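Local structure of aminoglycoside N(3)-acetyltransferase, AAC(3)-IVa (Escherichia coli, 6MN3) at residues L19-G24 with A52-G57; L27-S32 with G58-P63; I13-N18 with E210-H215. The protein transfers an acetyl group from acetyl-CoA to the N3 amine of 2-deoxystreptamine antibiotics, probably conferring resistance to drugs such as gentamicin, tobramycin and apramycin. All blocks are in the same frame, centred on the assembly; numbering follows the deposited sequence.

Contact 1: residues L19-G24 with A52-G57; sequences LGVTPG and AALGPG
L54 and G24 bury the most surface here and share the hydrogen bond of the contact. The amide of G24 donates to the carbonyl O of L54, with 2.6 Å from G24 N to L54 O. The bond is fairly straight at 160°, and the donor lies in the carbonyl plane. It gives a partner to a carbonyl in the last turn of helix 42-54. The L54 side chain has its CG anti to the carbonyl carbon, beside the backbone N (chi1 -72°). L54 CD2 lies 4.0 Å from V21 CG1, and the two side chains cross at about a right angle. L54 CD2 also lies 3.7 Å from T22 O. Both V21 and L54 also pack on L27 of the neighbouring strand. A53 adds its carbonyl: A53 O takes a CA-H...O contact from P23 CA at 3.6 Å. Q141 hydrogen-bonds G20 O and T22 N through its side-chain amide. Helix 9-19 ends in a Schellman motif with G20 at C-prime, and G55, also of positive phi, follows helix 42-54. The arrangement joins the loop leading into strand 26-31 to the end of the helix of a beta-alpha-beta crossover.

Contact 2: residues L27-S32 with G58-P63; sequences LLVHSS and GTLVMP
L27 and V29 pair with strand 59-63 through three backbone hydrogen bonds. L27 N donates to T59 O at 3.0 Å. V61 uses both its N and its O toward strand 26-31: V61 N donates to L27 O at 2.8 Å, and V61 O accepts from V29 N at 2.9 Å. L28 CA adds a CA-H...O contact to V61 O at 3.2 Å. The next amide in this pattern would belong to P63, which has no N-H. P63 CD rests 3.3 Å from V29 O instead. The strands are parallel neighbours joined through helix 42-54, so they form a beta-alpha-beta crossover unit. Strand 141-145 pairs with the other edge of 26-31, through L28 and H30, which places the contact inside the mixed sheet. Apolar contacts line both faces. On one, L28 CD1 touches V61 CG1 at 4.0 Å and also meets P63 CD. On the other, V29 CG2 meets L60 CD1 at 3.6 Å. Helix 42-54 covers L27, L60 and M62 on that face, and F91 of helix 86-91 also touches L60 and M62. The H30 ring and the P63 ring cross obliquely, with 3.9 Å from H30 ND1 to P63 CG.

Contact 3: residues I13-N18 with E210-H215; sequences IGQLLN and EGPVGH
Q15 carries the polar part of this contact, reaching from helix 9-19 to G214, just past the end of strand 208-213. Its amide oxygen accepts a hydrogen bond from the backbone of G214, with 2.7 Å between G214 N and Q15 OE1. The N-H points well at the oxygen, at 165°, but the donor is tilted 30° from the plane of the side-chain amide. CG of Q15 is anti to the carbonyl carbon (chi1 -70°), and the chain, extended beyond CG, carries the amide out to the strand end. A second polar link runs through a water. This water donates both to Q15 O, at 2.9 Å, and to P212 O, at 2.8 Å, so it ties helix backbone to strand backbone.

Strand 208-213 is an outermost strand of the mixed sheet. It forms a beta-hairpin with strand 216-222, and G214, with positive phi, lies in the turn. The helix runs almost antiparallel to the strand, their short axes 7.6 Å apart at closest approach.

Van der Waals contacts surround these bonds. The Q15 side chain runs close to the P212 carbonyl, with Q15 CB 3.3 Å from P212 O. Q15 NE2 lies 4.0 Å from P212 CB. The apolar pair is L16 and V213, where L16 CD2 meets V213 CG2 at 4.0 Å. L16 also packs on L50 and L143, and V213 on A218 and L145. In the turn, H215 meets W7 edge-to-face, and Q15 also touches W7.

How the contacts relate
From the N terminus, helix 9-19 supplies the first half of contact 3, and the loop after it supplies the first half of contact 1. Strand 26-31 then opens contact 2. Helix 42-54 and its tail close contact 1, and strand 59-63 closes contact 2 just after, so these two cross along the chain. Contact 3 closes only at 210-215 and encloses both. Contacts 1 and 2 meet where L54 packs on L60. Contacts 1 and 3 share the end of helix 9-19, where L19 also packs on E210 and G211. Contacts 2 and 3 do not touch but reach the same sheet, one inside it and one at its edge.

Contact 1: residues L19-G24 with A52-G57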
ATOM      1  N   LEU A  19      -5.757  -1.017  18.082  1.00 23.01           N
ATOM      2  CA  LEU A  19      -6.212  -1.447  16.767  1.00 20.04           C
ATOM      3  C   LEU A  19      -5.759  -2.872  16.470  1.00 22.26           C
ATOM      4  O   LEU A  19      -6.483  -3.641  15.829  1.00 26.66           O
ATOM      5  CB  LEU A  19      -5.698  -0.480  15.704  1.00 26.00           C
ATOM      6  CG  LEU A  19      -6.257  -0.652  14.296  1.00 25.68           C
ATOM      7  CD1 LEU A  19      -7.771  -0.513  14.312  1.00 20.69           C
ATOM      8  CD2 LEU A  19      -5.626   0.369  13.377  1.00 18.73           C
ATOM      9  N   GLY A  20      -4.564  -3.243  16.929  1.00 25.42           N
ATOM     10  CA  GLY A  20      -4.101  -4.611  16.797  1.00 22.30           C
ATOM     11  C   GLY A  20      -2.746  -4.765  16.136  1.00 21.93           C
ATOM     12  O   GLY A  20      -2.358  -5.879  15.774  1.00 29.60           O
ATOM     13  N   VAL A  21      -2.024  -3.656  15.958  1.00 20.35           N
ATOM     14  CA  VAL A  21      -0.694  -3.718  15.361  1.00 23.55           C
ATOM     15  C   VAL A  21       0.195  -4.632  16.193  1.00 26.66           C
ATOM     16  O   VAL A  21       0.208  -4.558  17.428  1.00 28.84           O
ATOM     17  CB  VAL A  21      -0.099  -2.308  15.240  1.00 20.78           C
ATOM     18  CG1 VAL A  21       1.352  -2.372  14.789  1.00 26.91           C
ATOM     19  CG2 VAL A  21      -0.914  -1.474  14.272  1.00 18.39           C
ATOM     20  N   THR A  22       0.930  -5.514  15.517  1.00 28.72           N
ATOM     21  CA  THR A  22       1.751  -6.507  16.197  1.00 23.94           C
ATOM     22  C   THR A  22       3.144  -5.942  16.445  1.00 28.74           C
ATOM     23  O   THR A  22       3.867  -5.663  15.474  1.00 35.06           O
ATOM     24  CB  THR A  22       1.842  -7.781  15.370  1.00 32.28           C
ATOM     25  OG1 THR A  22       0.525  -8.230  15.037  1.00 25.55           O
ATOM     26  CG2 THR A  22       2.567  -8.876  16.147  1.00 27.44           C
ATOM     27  N   PRO A  23       3.559  -5.744  17.695  1.00 27.18           N
ATOM     28  CA  PRO A  23       4.945  -5.338  17.950  1.00 29.03           C
ATOM     29  C   PRO A  23       5.913  -6.395  17.438  1.00 32.20           C
ATOM     30  O   PRO A  23       5.669  -7.597  17.557  1.00 36.16           O
ATOM     31  CB  PRO A  23       5.006  -5.208  19.477  1.00 31.73           C
ATOM     32  CG  PRO A  23       3.583  -5.048  19.910  1.00 34.52           C
ATOM     33  CD  PRO A  23       2.774  -5.850  18.936  1.00 30.52           C
ATOM     34  N   GLY A  24       7.014  -5.933  16.852  1.00 37.22           N
ATOM     35  CA  GLY A  24       7.990  -6.825  16.268  1.00 34.34           C
ATOM     36  C   GLY A  24       7.621  -7.390  14.915  1.00 34.47           C
ATOM     37  O   GLY A  24       8.407  -8.153  14.347  1.00 31.86           O
ATOM     38  N   ALA A  52       7.366   3.204  17.093  1.00 26.70           N
ATOM     39  CA  ALA A  52       7.348   2.834  18.504  1.00 30.75           C
ATOM     40  C   ALA A  52       6.389   1.678  18.759  1.00 33.35           C
ATOM     41  O   ALA A  52       6.700   0.768  19.534  1.00 23.99           O
ATOM     42  CB  ALA A  52       6.980   4.045  19.359  1.00 25.66           C
ATOM     43  N   ALA A  53       5.217   1.698  18.118  1.00 20.95           N
ATOM     44  CA  ALA A  53       4.283   0.586  18.256  1.00 27.36           C
ATOM     45  C   ALA A  53       4.890  -0.711  17.734  1.00 30.77           C
ATOM     46  O   ALA A  53       4.631  -1.789  18.282  1.00 31.37           O
ATOM     47  CB  ALA A  53       2.981   0.900  17.525  1.00 18.93           C
ATOM     48  N   LEU A  54       5.706  -0.627  16.679  1.00 29.91           N
ATOM     49  CA  LEU A  54       6.360  -1.820  16.154  1.00 28.50           C
ATOM     50  C   LEU A  54       7.505  -2.274  17.047  1.00 33.03           C
ATOM     51  O   LEU A  54       7.757  -3.478  17.163  1.00 34.76           O
ATOM     52  CB  LEU A  54       6.872  -1.560  14.741  1.00 22.70           C
ATOM     53  CG  LEU A  54       5.814  -1.448  13.647  1.00 27.88           C
ATOM     54  CD1 LEU A  54       6.473  -1.044  12.350  1.00 30.22           C
ATOM     55  CD2 LEU A  54       5.074  -2.763  13.486  1.00 29.48           C
ATOM     56  N   GLY A  55       8.205  -1.336  17.680  1.00 32.47           N
ATOM     57  CA  GLY A  55       9.333  -1.667  18.516  1.00 33.07           C
ATOM     58  C   GLY A  55      10.589  -1.918  17.708  1.00 39.38           C
ATOM     59  O   GLY A  55      10.575  -1.911  16.472  1.00 44.95           O
ATOM     60  N   PRO A  56      11.706  -2.151  18.399  1.00 41.39           N
ATOM     61  CA  PRO A  56      12.983  -2.347  17.692  1.00 46.97           C
ATOM     62  C   PRO A  56      13.001  -3.565  16.785  1.00 45.94           C
ATOM     63  O   PRO A  56      13.801  -3.602  15.842  1.00 46.77           O
ATOM     64  CB  PRO A  56      14.000  -2.489  18.833  1.00 37.82           C
ATOM     65  CG  PRO A  56      13.326  -1.887  20.032  1.00 37.34           C
ATOM     66  CD  PRO A  56      11.870  -2.176  19.861  1.00 39.39           C
ATOM     67  N   GLY A  57      12.157  -4.559  17.035  1.00 43.37           N
ATOM     68  CA  GLY A  57      12.130  -5.742  16.201  1.00 41.03           C
ATOM     69  C   GLY A  57      11.227  -5.599  14.994  1.00 41.03           C
ATOM     70  O   GLY A  57      11.349  -6.356  14.027  1.00 47.60           O
TER

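Contact 2: residues L27-S32 with G58-P63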
ATOM      1  N   LEU A  27       4.719  -4.241   9.066  1.00 30.15           N
ATOM      2  CA  LEU A  27       3.506  -3.441   8.918  1.00 26.66           C
ATOM      3  C   LEU A  27       3.634  -2.555   7.686  1.00 33.35           C
ATOM      4  O   LEU A  27       4.479  -1.655   7.647  1.00 37.21           O
ATOM      5  CB  LEU A  27       3.253  -2.599  10.168  1.00 26.71           C
ATOM      6  CG  LEU A  27       1.992  -1.735  10.163  1.00 28.74           C
ATOM      7  CD1 LEU A  27       0.740  -2.600  10.164  1.00 29.13           C
ATOM      8  CD2 LEU A  27       1.991  -0.788  11.350  1.00 32.69           C
ATOM      9  N   LEU A  28       2.797  -2.813   6.682  1.00 26.18           N
ATOM     10  CA  LEU A  28       2.708  -1.979   5.490  1.00 23.61           C
ATOM     11  C   LEU A  28       1.576  -0.978   5.685  1.00 26.81           C
ATOM     12  O   LEU A  28       0.433  -1.373   5.940  1.00 28.41           O
ATOM     13  CB  LEU A  28       2.472  -2.822   4.240  1.00 27.25           C
ATOM     14  CG  LEU A  28       2.113  -2.034   2.979  1.00 30.83           C
ATOM     15  CD1 LEU A  28       3.275  -1.150   2.550  1.00 27.24           C
ATOM     16  CD2 LEU A  28       1.695  -2.971   1.851  1.00 31.61           C
ATOM     17  N   VAL A  29       1.890   0.308   5.563  1.00 24.04           N
ATOM     18  CA  VAL A  29       0.964   1.376   5.915  1.00 26.42           C
ATOM     19  C   VAL A  29       0.677   2.216   4.681  1.00 35.41           C
ATOM     20  O   VAL A  29       1.591   2.824   4.107  1.00 25.13           O
ATOM     21  CB  VAL A  29       1.514   2.252   7.050  1.00 29.52           C
ATOM     22  CG1 VAL A  29       0.578   3.423   7.312  1.00 25.19           C
ATOM     23  CG2 VAL A  29       1.707   1.424   8.306  1.00 32.19           C
ATOM     24  N   HIS A  30      -0.588   2.241   4.273  1.00 36.88           N
ATOM     25  CA  HIS A  30      -1.105   3.217   3.327  1.00 26.52           C
ATOM     26  C   HIS A  30      -1.844   4.286   4.120  1.00 39.70           C
ATOM     27  O   HIS A  30      -2.741   3.968   4.907  1.00 38.59           O
ATOM     28  CB  HIS A  30      -2.041   2.564   2.313  1.00 29.75           C
ATOM     29  CG  HIS A  30      -1.550   1.247   1.793  1.00 34.82           C
ATOM     30  ND1 HIS A  30      -0.739   1.139   0.685  1.00 39.85           N
ATOM     31  CD2 HIS A  30      -1.768  -0.018   2.225  1.00 34.70           C
ATOM     32  CE1 HIS A  30      -0.473  -0.135   0.458  1.00 38.96           C
ATOM     33  NE2 HIS A  30      -1.086  -0.858   1.379  1.00 36.56           N
ATOM     34  N   SER A  31      -1.466   5.548   3.922  1.00 26.55           N
ATOM     35  CA  SER A  31      -1.931   6.603   4.808  1.00 32.98           C
ATOM     36  C   SER A  31      -2.376   7.828   4.024  1.00 33.38           C
ATOM     37  O   SER A  31      -1.933   8.072   2.897  1.00 34.98           O
ATOM     38  CB  SER A  31      -0.841   7.010   5.804  1.00 31.73           C
ATOM     39  OG  SER A  31       0.294   7.518   5.127  1.00 42.36           O
ATOM     40  N   SER A  32      -3.266   8.595   4.649  1.00 35.37           N
ATOM     41  CA  SER A  32      -3.631   9.940   4.211  1.00 37.58           C
ATOM     42  C   SER A  32      -3.503  10.833   5.440  1.00 41.54           C
ATOM     43  O   SER A  32      -4.348  10.779   6.339  1.00 40.03           O
ATOM     44  CB  SER A  32      -5.040   9.984   3.638  1.00 38.11           C
ATOM     45  OG  SER A  32      -5.627  11.254   3.859  1.00 44.79           O
ATOM     46  N   GLY A  58      10.320  -4.623  15.033  1.00 40.91           N
ATOM     47  CA  GLY A  58       9.374  -4.452  13.953  1.00 40.48           C
ATOM     48  C   GLY A  58       9.957  -3.719  12.761  1.00 38.39           C
ATOM     49  O   GLY A  58      10.945  -2.994  12.856  1.00 42.61           O
ATOM     50  N   THR A  59       9.318  -3.916  11.611  1.00 33.84           N
ATOM     51  CA  THR A  59       9.724  -3.270  10.370  1.00 32.01           C
ATOM     52  C   THR A  59       8.526  -2.557   9.765  1.00 31.67           C
ATOM     53  O   THR A  59       7.464  -3.163   9.585  1.00 37.75           O
ATOM     54  CB  THR A  59      10.300  -4.282   9.379  1.00 31.28           C
ATOM     55  OG1 THR A  59      11.446  -4.914   9.961  1.00 33.98           O
ATOM     56  CG2 THR A  59      10.711  -3.584   8.090  1.00 29.84           C
ATOM     57  N   LEU A  60       8.700  -1.276   9.457  1.00 33.21           N
ATOM     58  CA  LEU A  60       7.646  -0.435   8.905  1.00 29.55           C
ATOM     59  C   LEU A  60       7.869  -0.255   7.411  1.00 32.94           C
ATOM     60  O   LEU A  60       8.970   0.104   6.986  1.00 35.89           O
ATOM     61  CB  LEU A  60       7.625   0.926   9.602  1.00 25.43           C
ATOM     62  CG  LEU A  60       6.722   2.002   9.006  1.00 27.82           C
ATOM     63  CD1 LEU A  60       5.264   1.581   9.095  1.00 21.52           C
ATOM     64  CD2 LEU A  60       6.954   3.329   9.717  1.00 23.06           C
ATOM     65  N   VAL A  61       6.827  -0.504   6.619  1.00 34.70           N
ATOM     66  CA  VAL A  61       6.910  -0.425   5.166  1.00 35.02           C
ATOM     67  C   VAL A  61       5.832   0.520   4.656  1.00 39.45           C
ATOM     68  O   VAL A  61       4.703   0.520   5.157  1.00 37.16           O
ATOM     69  CB  VAL A  61       6.766  -1.813   4.506  1.00 34.29           C
ATOM     70  CG1 VAL A  61       7.193  -1.746   3.051  1.00 28.63           C
ATOM     71  CG2 VAL A  61       7.584  -2.853   5.258  1.00 37.72           C
ATOM     72  N   MET A  62       6.181   1.322   3.654  1.00 38.00           N
ATOM     73  CA  MET A  62       5.263   2.258   3.026  1.00 31.59           C
ATOM     74  C   MET A  62       5.504   2.284   1.525  1.00 33.69           C
ATOM     75  O   MET A  62       6.638   2.092   1.070  1.00 33.31           O
ATOM     76  CB  MET A  62       5.426   3.681   3.578  1.00 30.30           C
ATOM     77  CG  MET A  62       5.042   3.839   5.028  1.00 32.37           C
ATOM     78  SD  MET A  62       5.115   5.568   5.505  1.00 40.64           S
ATOM     79  CE  MET A  62       5.195   5.424   7.287  1.00 40.80           C
ATOM     80  N   PRO A  63       4.458   2.517   0.734  1.00 36.21           N
ATOM     81  CA  PRO A  63       4.667   2.758  -0.696  1.00 37.05           C
ATOM     82  C   PRO A  63       5.490   4.020  -0.900  1.00 41.11           C
ATOM     83  O   PRO A  63       5.458   4.947  -0.086  1.00 40.62           O
ATOM     84  CB  PRO A  63       3.244   2.915  -1.244  1.00 39.90           C
ATOM     85  CG  PRO A  63       2.423   3.304  -0.061  1.00 41.45           C
ATOM     86  CD  PRO A  63       3.037   2.594   1.108  1.00 37.92           C
TER

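Contact 3: residues I13-N18 with E210-H215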
ATOM      1  N   ILE A  13       0.326   5.735  19.715  1.00 24.29           N
ATOM      2  CA  ILE A  13       0.846   4.388  19.941  1.00 24.44           C
ATOM      3  C   ILE A  13      -0.217   3.517  20.593  1.00 28.92           C
ATOM      4  O   ILE A  13      -0.408   2.356  20.213  1.00 34.80           O
ATOM      5  CB  ILE A  13       2.135   4.436  20.789  1.00 23.47           C
ATOM      6  CG1 ILE A  13       3.177   5.353  20.149  1.00 19.39           C
ATOM      7  CG2 ILE A  13       2.719   3.044  20.959  1.00 19.91           C
ATOM      8  CD1 ILE A  13       4.326   5.699  21.079  1.00 24.87           C
ATOM      9  N   GLY A  14      -0.931   4.065  21.580  1.00 26.38           N
ATOM     10  CA  GLY A  14      -1.978   3.298  22.236  1.00 20.22           C
ATOM     11  C   GLY A  14      -3.101   2.922  21.291  1.00 28.34           C
ATOM     12  O   GLY A  14      -3.598   1.793  21.321  1.00 34.93           O
ATOM     13  N   GLN A  15      -3.511   3.859  20.433  1.00 27.49           N
ATOM     14  CA  GLN A  15      -4.530   3.551  19.437  1.00 28.51           C
ATOM     15  C   GLN A  15      -4.054   2.459  18.489  1.00 22.11           C
ATOM     16  O   GLN A  15      -4.820   1.553  18.139  1.00 22.91           O
ATOM     17  CB  GLN A  15      -4.897   4.811  18.656  1.00 27.20           C
ATOM     18  CG  GLN A  15      -5.678   5.851  19.444  1.00 21.01           C
ATOM     19  CD  GLN A  15      -5.942   7.099  18.628  1.00 25.91           C
ATOM     20  OE1 GLN A  15      -5.055   7.593  17.931  1.00 23.29           O
ATOM     21  NE2 GLN A  15      -7.165   7.611  18.701  1.00 16.41           N
ATOM     22  N   LEU A  16      -2.788   2.526  18.070  1.00 18.24           N
ATOM     23  CA  LEU A  16      -2.256   1.527  17.149  1.00 22.80           C
ATOM     24  C   LEU A  16      -2.199   0.148  17.796  1.00 27.27           C
ATOM     25  O   LEU A  16      -2.467  -0.865  17.139  1.00 30.06           O
ATOM     26  CB  LEU A  16      -0.873   1.954  16.666  1.00 21.05           C
ATOM     27  CG  LEU A  16      -0.887   3.075  15.627  1.00 16.12           C
ATOM     28  CD1 LEU A  16       0.425   3.840  15.630  1.00 16.38           C
ATOM     29  CD2 LEU A  16      -1.177   2.494  14.255  1.00 16.39           C
ATOM     30  N   LEU A  17      -1.857   0.088  19.084  1.00 26.43           N
ATOM     31  CA  LEU A  17      -1.860  -1.194  19.779  1.00 19.61           C
ATOM     32  C   LEU A  17      -3.282  -1.697  19.990  1.00 24.77           C
ATOM     33  O   LEU A  17      -3.556  -2.889  19.811  1.00 26.00           O
ATOM     34  CB  LEU A  17      -1.123  -1.070  21.113  1.00 20.57           C
ATOM     35  CG  LEU A  17       0.393  -0.883  21.007  1.00 22.95           C
ATOM     36  CD1 LEU A  17       0.991  -0.521  22.355  1.00 22.03           C
ATOM     37  CD2 LEU A  17       1.051  -2.133  20.445  1.00 25.87           C
ATOM     38  N   ASN A  18      -4.200  -0.802  20.370  1.00 19.85           N
ATOM     39  CA  ASN A  18      -5.598  -1.192  20.513  1.00 21.64           C
ATOM     40  C   ASN A  18      -6.187  -1.639  19.182  1.00 27.43           C
ATOM     41  O   ASN A  18      -7.036  -2.537  19.146  1.00 33.52           O
ATOM     42  CB  ASN A  18      -6.416  -0.034  21.081  1.00 21.35           C
ATOM     43  CG  ASN A  18      -6.177   0.175  22.553  1.00 28.25           C
ATOM     44  OD1 ASN A  18      -5.895  -0.772  23.287  1.00 38.12           O
ATOM     45  ND2 ASN A  18      -6.292   1.420  23.001  1.00 31.36           N
ATOM     46  N   GLU A 210     -10.971  -2.603  13.056  1.00 22.23           N
ATOM     47  CA  GLU A 210     -11.323  -1.219  12.780  1.00 34.28           C
ATOM     48  C   GLU A 210     -11.257  -0.409  14.063  1.00 30.51           C
ATOM     49  O   GLU A 210     -11.584  -0.908  15.144  1.00 23.92           O
ATOM     50  CB  GLU A 210     -12.723  -1.107  12.167  1.00 29.55           C
ATOM     51  CG  GLU A 210     -12.891  -1.860  10.860  1.00 35.77           C
ATOM     52  CD  GLU A 210     -14.293  -1.739  10.300  1.00 45.82           C
ATOM     53  OE1 GLU A 210     -15.175  -1.205  11.006  1.00 44.10           O
ATOM     54  OE2 GLU A 210     -14.513  -2.175   9.151  1.00 52.91           O
ATOM     55  N   GLY A 211     -10.834   0.842  13.933  1.00 27.16           N
ATOM     56  CA  GLY A 211     -10.719   1.732  15.059  1.00 31.87           C
ATOM     57  C   GLY A 211     -10.102   3.054  14.660  1.00 28.37           C
ATOM     58  O   GLY A 211      -9.744   3.277  13.499  1.00 24.90           O
ATOM     59  N   PRO A 212      -9.968   3.964  15.622  1.00 26.08           N
ATOM     60  CA  PRO A 212      -9.388   5.275  15.323  1.00 22.94           C
ATOM     61  C   PRO A 212      -7.878   5.310  15.504  1.00 23.92           C
ATOM     62  O   PRO A 212      -7.312   4.699  16.412  1.00 23.49           O
ATOM     63  CB  PRO A 212     -10.079   6.184  16.346  1.00 26.91           C
ATOM     64  CG  PRO A 212     -10.274   5.296  17.534  1.00 27.83           C
ATOM     65  CD  PRO A 212     -10.483   3.889  17.002  1.00 28.57           C
ATOM     66  N   VAL A 213      -7.222   6.038  14.605  1.00 24.60           N
ATOM     67  CA  VAL A 213      -5.827   6.432  14.754  1.00 20.28           C
ATOM     68  C   VAL A 213      -5.784   7.926  14.472  1.00 27.29           C
ATOM     69  O   VAL A 213      -6.011   8.351  13.333  1.00 29.78           O
ATOM     70  CB  VAL A 213      -4.888   5.667  13.813  1.00 24.34           C
ATOM     71  CG1 VAL A 213      -3.495   6.271  13.853  1.00 20.14           C
ATOM     72  CG2 VAL A 213      -4.844   4.195  14.189  1.00 29.52           C
ATOM     73  N   GLY A 214      -5.509   8.720  15.497  1.00 28.97           N
ATOM     74  CA  GLY A 214      -5.684  10.154  15.353  1.00 24.35           C
ATOM     75  C   GLY A 214      -7.155  10.442  15.144  1.00 22.57           C
ATOM     76  O   GLY A 214      -8.013   9.950  15.884  1.00 23.92           O
ATOM     77  N   HIS A 215      -7.465  11.234  14.124  1.00 26.13           N
ATOM     78  CA  HIS A 215      -8.849  11.467  13.737  1.00 29.94           C
ATOM     79  C   HIS A 215      -9.320  10.513  12.648  1.00 27.12           C
ATOM     80  O   HIS A 215     -10.478  10.596  12.228  1.00 28.94           O
ATOM     81  CB  HIS A 215      -9.032  12.913  13.268  1.00 26.23           C
ATOM     82  CG  HIS A 215      -8.711  13.931  14.316  1.00 29.10           C
ATOM     83  ND1 HIS A 215      -9.679  14.535  15.088  1.00 29.88           N
ATOM     84  CD2 HIS A 215      -7.527  14.447  14.724  1.00 29.84           C
ATOM     85  CE1 HIS A 215      -9.106  15.382  15.924  1.00 32.39           C
ATOM     86  NE2 HIS A 215      -7.801  15.348  15.724  1.00 28.33           N
TER
HETATM   87  O   HOH W   1      -7.606   2.332  17.788  1.00 24.22           O